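Local coordinates for D-galactonate dehydratase family member SEN1436 (Salmonella enterica subsp. enterica serovar Enteritidis, PDB 3TW9), which catalyses, with only low activity in vitro, the magnesium-dependent dehydration of D-gluconate to 2-dehydro-3-deoxy-D-gluconate, at residues C[79-84]-C[113-118]; C[145-150]-C[365-370]; C[222-227]-C[250-255]. One frame throughout, in Å; residues are numbered along the deposited sequence. Where two conformers were deposited one is given.

Interaction 1: C[79-84]-C[113-118]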
# COMPACT_ATOMS: atom_id res chain seq x y z
N GLU C 79 12.82 23.91 14.64
CA GLU C 79 14.07 24.40 14.06
C GLU C 79 14.30 24.02 12.62
O GLU C 79 15.04 24.71 11.90
CB GLU C 79 15.27 23.97 14.90
CG GLU C 79 15.27 24.52 16.32
CD GLU C 79 15.89 25.91 16.41
OE1 GLU C 79 16.49 26.38 15.42
OE2 GLU C 79 15.77 26.51 17.49
N TYR C 80 13.68 22.92 12.18
CA TYR C 80 14.03 22.31 10.90
C TYR C 80 12.86 21.98 9.99
O TYR C 80 12.96 22.17 8.79
CB TYR C 80 14.89 21.05 11.13
CG TYR C 80 16.17 21.31 11.87
CD1 TYR C 80 17.24 21.95 11.24
CD2 TYR C 80 16.32 20.93 13.20
CE1 TYR C 80 18.41 22.17 11.89
CE2 TYR C 80 17.50 21.15 13.86
CZ TYR C 80 18.54 21.77 13.19
OH TYR C 80 19.73 22.00 13.85
N MET C 81 11.77 21.46 10.55
CA MET C 81 10.57 21.13 9.77
C MET C 81 9.78 22.39 9.38
O MET C 81 9.30 22.51 8.25
CB MET C 81 9.66 20.16 10.54
CG MET C 81 10.23 18.74 10.73
SD MET C 81 9.52 17.60 9.51
CE MET C 81 9.12 18.80 8.25
N ALA C 82 9.62 23.31 10.33
CA ALA C 82 8.91 24.57 10.06
C ALA C 82 9.49 25.36 8.88
O ALA C 82 8.75 25.67 7.96
CB ALA C 82 8.78 25.44 11.33
N PRO C 83 10.83 25.58 8.84
CA PRO C 83 11.34 26.24 7.63
C PRO C 83 11.38 25.40 6.34
O PRO C 83 11.50 25.96 5.25
CB PRO C 83 12.75 26.69 8.03
CG PRO C 83 13.14 25.78 9.11
CD PRO C 83 11.89 25.44 9.86
N PHE C 84 11.29 24.08 6.46
CA PHE C 84 11.18 23.20 5.29
C PHE C 84 9.81 23.34 4.63
O PHE C 84 9.69 23.19 3.42
CB PHE C 84 11.48 21.73 5.70
CG PHE C 84 11.45 20.73 4.56
CD1 PHE C 84 12.57 20.54 3.76
CD2 PHE C 84 10.30 19.98 4.32
CE1 PHE C 84 12.55 19.60 2.71
CE2 PHE C 84 10.24 19.05 3.27
CZ PHE C 84 11.37 18.85 2.46
N ASN C 113 11.24 10.37 13.04
CA ASN C 113 9.97 9.88 12.51
C ASN C 113 8.78 10.65 13.12
O ASN C 113 7.77 10.89 12.44
CB ASN C 113 9.81 8.40 12.77
CG ASN C 113 10.85 7.51 12.01
OD1 ASN C 113 11.68 8.00 11.25
ND2 ASN C 113 10.80 6.22 12.27
N ASN C 114 8.89 10.98 14.42
CA ASN C 114 7.80 11.70 15.11
C ASN C 114 7.62 13.13 14.59
O ASN C 114 6.49 13.59 14.41
CB ASN C 114 7.97 11.65 16.64
CG ASN C 114 7.32 10.42 17.25
OD1 ASN C 114 7.97 9.41 17.53
ND2 ASN C 114 6.02 10.49 17.44
N ALA C 115 8.73 13.80 14.31
CA ALA C 115 8.70 15.10 13.62
C ALA C 115 8.00 15.03 12.28
O ALA C 115 7.20 15.91 11.97
CB ALA C 115 10.12 15.66 13.45
N LEU C 116 8.26 13.98 11.49
CA LEU C 116 7.58 13.78 10.21
C LEU C 116 6.09 13.48 10.35
O LEU C 116 5.26 13.98 9.56
CB LEU C 116 8.22 12.61 9.45
CG LEU C 116 9.50 12.85 8.71
CD1 LEU C 116 10.21 11.53 8.68
CD2 LEU C 116 9.18 13.36 7.30
N SER C 117 5.77 12.66 11.34
CA SER C 117 4.38 12.24 11.61
C SER C 117 3.50 13.42 11.99
O SER C 117 2.37 13.50 11.54
CB SER C 117 4.35 11.27 12.75
OG SER C 117 3.00 10.97 13.08
N GLY C 118 4.01 14.34 12.80
CA GLY C 118 3.21 15.52 13.15
C GLY C 118 2.74 16.24 11.90
O GLY C 118 1.56 16.57 11.76

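Interaction 2: C[145-150]-C[365-370]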
# COMPACT_ATOMS: atom_id res chain seq x y z
N ASP C 145 -18.07 -2.08 10.75
CA ASP C 145 -19.10 -1.22 11.35
C ASP C 145 -18.72 -0.61 12.71
O ASP C 145 -19.44 0.22 13.26
CB ASP C 145 -20.40 -2.02 11.48
CG ASP C 145 -20.89 -2.57 10.15
OD1 ASP C 145 -21.22 -1.74 9.30
OD2 ASP C 145 -20.95 -3.82 9.97
N GLY C 146 -17.59 -1.05 13.26
CA GLY C 146 -17.03 -0.48 14.49
C GLY C 146 -15.63 -1.06 14.69
O GLY C 146 -15.26 -2.02 14.02
N ILE C 147 -14.86 -0.47 15.60
CA ILE C 147 -13.48 -0.87 15.84
C ILE C 147 -13.34 -1.62 17.16
O ILE C 147 -13.41 -1.02 18.25
CB ILE C 147 -12.54 0.35 15.80
CG1 ILE C 147 -12.70 1.05 14.47
CG2 ILE C 147 -11.07 -0.09 16.02
CD1 ILE C 147 -12.10 2.44 14.43
N PRO C 148 -13.13 -2.95 17.08
CA PRO C 148 -12.95 -3.72 18.31
C PRO C 148 -11.68 -3.33 19.04
O PRO C 148 -10.64 -3.05 18.43
CB PRO C 148 -12.91 -5.18 17.85
CG PRO C 148 -12.82 -5.15 16.39
CD PRO C 148 -13.30 -3.83 15.90
N LEU C 149 -11.81 -3.27 20.35
CA LEU C 149 -10.77 -2.81 21.22
C LEU C 149 -10.32 -3.90 22.16
O LEU C 149 -11.05 -4.87 22.43
CB LEU C 149 -11.29 -1.63 22.05
CG LEU C 149 -11.96 -0.47 21.36
CD1 LEU C 149 -12.56 0.40 22.42
CD2 LEU C 149 -11.00 0.33 20.42
N TYR C 150 -9.08 -3.77 22.63
CA TYR C 150 -8.66 -4.41 23.87
C TYR C 150 -8.16 -3.35 24.84
O TYR C 150 -7.72 -2.27 24.44
CB TYR C 150 -7.65 -5.56 23.70
CG TYR C 150 -6.17 -5.25 23.44
CD1 TYR C 150 -5.24 -5.23 24.48
CD2 TYR C 150 -5.71 -5.09 22.12
CE1 TYR C 150 -3.88 -5.01 24.23
CE2 TYR C 150 -4.33 -4.86 21.87
CZ TYR C 150 -3.44 -4.84 22.93
OH TYR C 150 -2.09 -4.64 22.69
N HIS C 365 -8.67 5.77 12.04
CA HIS C 365 -8.90 5.99 10.60
C HIS C 365 -8.19 4.96 9.72
O HIS C 365 -8.74 4.49 8.72
CB HIS C 365 -8.52 7.41 10.16
CG HIS C 365 -9.51 8.44 10.57
ND1 HIS C 365 -10.51 8.90 9.74
CD2 HIS C 365 -9.69 9.09 11.75
CE1 HIS C 365 -11.25 9.79 10.38
NE2 HIS C 365 -10.78 9.92 11.60
N LEU C 366 -6.96 4.63 10.09
CA LEU C 366 -6.29 3.48 9.47
C LEU C 366 -7.10 2.20 9.71
O LEU C 366 -7.39 1.47 8.77
CB LEU C 366 -4.88 3.35 10.02
CG LEU C 366 -3.90 4.46 9.59
CD1 LEU C 366 -2.72 4.45 10.50
CD2 LEU C 366 -3.45 4.31 8.13
N ASP C 367 -7.49 1.96 10.96
CA ASP C 367 -8.20 0.73 11.35
C ASP C 367 -9.48 0.55 10.51
O ASP C 367 -9.76 -0.54 10.05
CB ASP C 367 -8.66 0.84 12.81
CG ASP C 367 -7.54 0.69 13.79
OD1 ASP C 367 -6.48 0.08 13.45
OD2 ASP C 367 -7.72 1.17 14.92
N LEU C 368 -10.25 1.62 10.35
CA LEU C 368 -11.54 1.54 9.65
C LEU C 368 -11.38 1.27 8.16
O LEU C 368 -12.26 0.67 7.52
CB LEU C 368 -12.37 2.82 9.89
CG LEU C 368 -13.88 2.79 10.10
CD1 LEU C 368 -14.36 1.73 11.10
CD2 LEU C 368 -14.36 4.18 10.52
N SER C 369 -10.23 1.67 7.59
CA SER C 369 -10.00 1.54 6.16
C SER C 369 -9.11 0.36 5.74
O SER C 369 -8.82 0.23 4.56
CB SER C 369 -9.44 2.84 5.58
OG SER C 369 -8.25 3.20 6.26
N SER C 370 -8.65 -0.47 6.69
CA SER C 370 -7.80 -1.62 6.35
C SER C 370 -8.63 -2.89 6.38
O SER C 370 -9.25 -3.19 7.39
CB SER C 370 -6.62 -1.78 7.35
OG SER C 370 -5.74 -0.65 7.30

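Interaction 3: C[222-227]-C[250-255]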
# COMPACT_ATOMS: atom_id res chain seq x y z
N ASP C 222 13.32 -15.36 34.63
CA ASP C 222 13.10 -16.80 34.70
C ASP C 222 11.90 -17.15 35.59
O ASP C 222 11.08 -17.99 35.22
CB ASP C 222 14.37 -17.52 35.13
CG ASP C 222 15.47 -17.44 34.08
OD1 ASP C 222 15.44 -18.22 33.10
OD2 ASP C 222 16.36 -16.58 34.21
N ALA C 223 11.78 -16.48 36.74
CA ALA C 223 10.57 -16.62 37.58
C ALA C 223 9.33 -16.24 36.78
O ALA C 223 8.33 -16.96 36.79
CB ALA C 223 10.67 -15.75 38.84
N TYR C 224 9.43 -15.13 36.03
CA TYR C 224 8.33 -14.63 35.20
C TYR C 224 7.89 -15.69 34.20
O TYR C 224 6.69 -16.01 34.10
CB TYR C 224 8.76 -13.32 34.50
CG TYR C 224 7.99 -13.05 33.21
CD1 TYR C 224 6.65 -12.63 33.24
CD2 TYR C 224 8.61 -13.25 31.96
CE1 TYR C 224 5.95 -12.42 32.05
CE2 TYR C 224 7.91 -13.05 30.78
CZ TYR C 224 6.58 -12.63 30.83
OH TYR C 224 5.89 -12.41 29.65
N ALA C 225 8.86 -16.24 33.46
CA ALA C 225 8.54 -17.11 32.34
C ALA C 225 7.94 -18.43 32.80
O ALA C 225 7.10 -19.02 32.11
CB ALA C 225 9.78 -17.36 31.53
N LYS C 226 8.37 -18.89 33.98
CA LYS C 226 7.86 -20.13 34.56
C LYS C 226 6.47 -19.93 35.16
O LYS C 226 5.74 -20.91 35.36
CB LYS C 226 8.83 -20.70 35.59
CG LYS C 226 10.16 -21.19 35.03
CD LYS C 226 11.03 -21.79 36.13
CE LYS C 226 12.40 -22.20 35.61
NZ LYS C 226 13.28 -21.02 35.48
N SER C 227 6.10 -18.68 35.42
CA SER C 227 4.82 -18.35 36.05
C SER C 227 3.68 -18.00 35.11
O SER C 227 2.51 -18.13 35.49
CB SER C 227 5.02 -17.24 37.08
OG SER C 227 6.01 -17.64 38.01
N HIS C 250 7.05 -8.13 26.22
CA HIS C 250 7.70 -6.81 26.30
C HIS C 250 9.20 -6.95 26.38
O HIS C 250 9.83 -6.33 27.23
CB HIS C 250 7.17 -6.03 27.52
CG HIS C 250 7.15 -4.54 27.34
ND1 HIS C 250 8.24 -3.74 27.59
CD2 HIS C 250 6.16 -3.71 26.93
CE1 HIS C 250 7.92 -2.48 27.34
NE2 HIS C 250 6.67 -2.43 26.95
N GLU C 251 9.76 -7.83 25.54
CA GLU C 251 11.20 -8.01 25.40
C GLU C 251 11.96 -8.40 26.69
O GLU C 251 13.18 -8.19 26.78
CB GLU C 251 11.85 -6.79 24.66
CG GLU C 251 11.87 -5.41 25.40
CD GLU C 251 12.70 -4.33 24.72
OE1 GLU C 251 12.85 -3.20 25.26
OE2 GLU C 251 13.19 -4.58 23.61
N ARG C 252 11.25 -9.00 27.65
CA ARG C 252 11.82 -9.18 29.00
C ARG C 252 12.64 -10.47 29.22
O ARG C 252 13.30 -10.61 30.26
CB ARG C 252 10.72 -9.04 30.07
CG ARG C 252 10.24 -7.60 30.24
CD ARG C 252 9.04 -7.51 31.18
NE ARG C 252 7.84 -8.18 30.68
CZ ARG C 252 6.85 -8.64 31.46
NH1 ARG C 252 6.92 -8.51 32.78
NH2 ARG C 252 5.78 -9.24 30.91
N VAL C 253 12.64 -11.39 28.25
CA VAL C 253 13.31 -12.68 28.43
C VAL C 253 14.24 -12.99 27.26
O VAL C 253 14.16 -12.31 26.24
CB VAL C 253 12.33 -13.87 28.61
CG1 VAL C 253 11.44 -13.70 29.86
CG2 VAL C 253 11.45 -14.09 27.36
N THR C 254 15.13 -13.98 27.42
CA THR C 254 16.03 -14.36 26.31
C THR C 254 15.18 -14.99 25.23
O THR C 254 14.07 -15.51 25.49
CB THR C 254 17.13 -15.38 26.70
OG1 THR C 254 16.50 -16.62 27.10
CG2 THR C 254 18.07 -14.82 27.74
N PRO C 255 15.69 -14.96 24.00
CA PRO C 255 14.86 -15.48 22.92
C PRO C 255 14.37 -16.91 23.09
O PRO C 255 13.19 -17.16 22.88
CB PRO C 255 15.74 -15.32 21.70
CG PRO C 255 16.55 -14.10 22.01
CD PRO C 255 16.88 -14.25 23.49

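Interaction 1: C[79-84]-C[113-118]
M81 and A115 bring helices 70-85 and 110-131 together, with 7.4 Å between M81 CA and A115 CA; the first helix is irregular here, having a wide pi-type turn at 79-81 and a kink at P83, whose ring nitrogen has no hydrogen to give to the turn before. M81 points toward the other helix and makes the contact from its side. Its CG lies opposite its own carbonyl carbon (chi1 -68°), and CG comes within 4.1 Å of A115 CB. Alanine suits this position because a single methyl lets the neighbouring helix approach while methionine fills the interval. Further out the chain folds back at chi2 and chi3, setting SD 3.8 Å from A115 O and 4.3 Å from L116 N. M81 was modelled in two conformers, so these contacts hold for one of them; A115 O is buried and has no hydrogen-bond partner in the model. Both helices belong to the N-terminal capping domain of the mandelate racemase/muconate lactonizing enzyme family, an antiparallel sheet with a helical bundle. S117, one turn on from N113, ties its helix to that sheet through a bond from OG to C63 O, and N113 ND2 bonds to T326 O and V303 O. The L116 side chain touches V101 of helix 93-101.

Interaction 2: C[145-150]-C[365-370]
The carboxylate of D367 is the one flat group that touches across this contact, and it does so through a single oxygen: I147 CG2 lies 3.7 Å from D367 OD2. W349 and F373 also touch the D367 side chain. H365, whose CB points away from the strand, meets the ring of Y136 with its imidazole, their planes about 25° apart, while its two nitrogens are bonded to Y136 N and L408 O. I147 is the hub. Its CG2 lies opposite the backbone N and its CG1 opposite the carbonyl carbon (chi1 -57°), which sends CG2 to D367 and CG1 to L368, where CG1 sits 3.8 Å from L368 CD1. I147 CD1 lies between the two, 4.1 Å from both D367 CB and L368 CD1. The isoleucine crosses both helix side chains at about a right angle. A beta-branched residue suits an extended strand, and here its fork straddles successive residues of helix 357-369. The fold is the (beta/alpha)7-beta barrel of the enolase superfamily; strand 147-152 opens it and pairs in parallel with strand 376-377, which follows this helix, so the contact lies where the barrel closes on itself. L368 brings its CD1 methyl round to the strand, but D367 places a buried acid beside a methyl. OD2 is satisfied by Q376 NE2, from the neighbouring strand. That bond probably pays much of the cost of burying the carboxylate, so I147 adds van der Waals contact, partly against a carboxylate oxygen, and no polar bond.

Interaction 3: C[222-227]-C[250-255]
R252 and V253 grip the ring of Y224, and the segment that carries them starts at H250, probably a proton donor/acceptor, whose imidazole leads away from the helix, with NE2 bonded to a glycerol that probably comes from the crystallisation liquor and ND1 to the C-terminal P442 OXT. After E251, R252 turns back toward Y224. Its guanidinium lies over one face of the tyrosine in a cation-pi contact, CZ 4.3 Å from the ring centroid and displaced toward the rim, with the two planes 45° apart. R252 NH2 comes nearest, 3.4 Å from Y224 CE1. A bend at chi3 (-65°) helps bring the group round, and bonds from NE to V249 O and from NH2 to the carbonyl of the magnesium ligand D248 fix its rotation. Arginine thus suits a dual task, bonding to backbone while resting on an aromatic ring. V253 takes the edge of that ring: V253 CG1 lies in its plane, 3.6 Å from Y224 CD2, and 4.4 Å from A225 CB. Tyrosine offers a face to R252, an edge to V253 and a hydroxyl that bonds to H247 NE2. T254 is the N-cap of helix 255-265, its OG1 bonded to T257 OG1, and P255 begins the first turn, where a missing N-H costs nothing. The loop links strand 244-248 to helix 255-265, and helix 221-239 packs against both loop and helix, with Y224 on L261 and A225 on T257, while V253 touches A258.

In the fold
Interaction 1 belongs to the capping domain, whereas interactions 2 and 3 belong to the barrel, and no two of them touch. The centres of interactions 1 and 3 are about 38 Å apart, on opposite sides of the chain's centre; interaction 2 is centred about 28 Å from interaction 1 and 31 Å from interaction 3. Along the chain, interaction 3 is nested within the long loop that interaction 2 closes. Interaction 3 lies beside the active site: it contains H250, probably a proton donor/acceptor, and the R252 side chain is about 6 Å from that of the magnesium ligand D248. In interaction 2 the D367 side chain is about 9 Å from those of R321 and E377, which are assigned to substrate binding. Interaction 1 lies away from these sites.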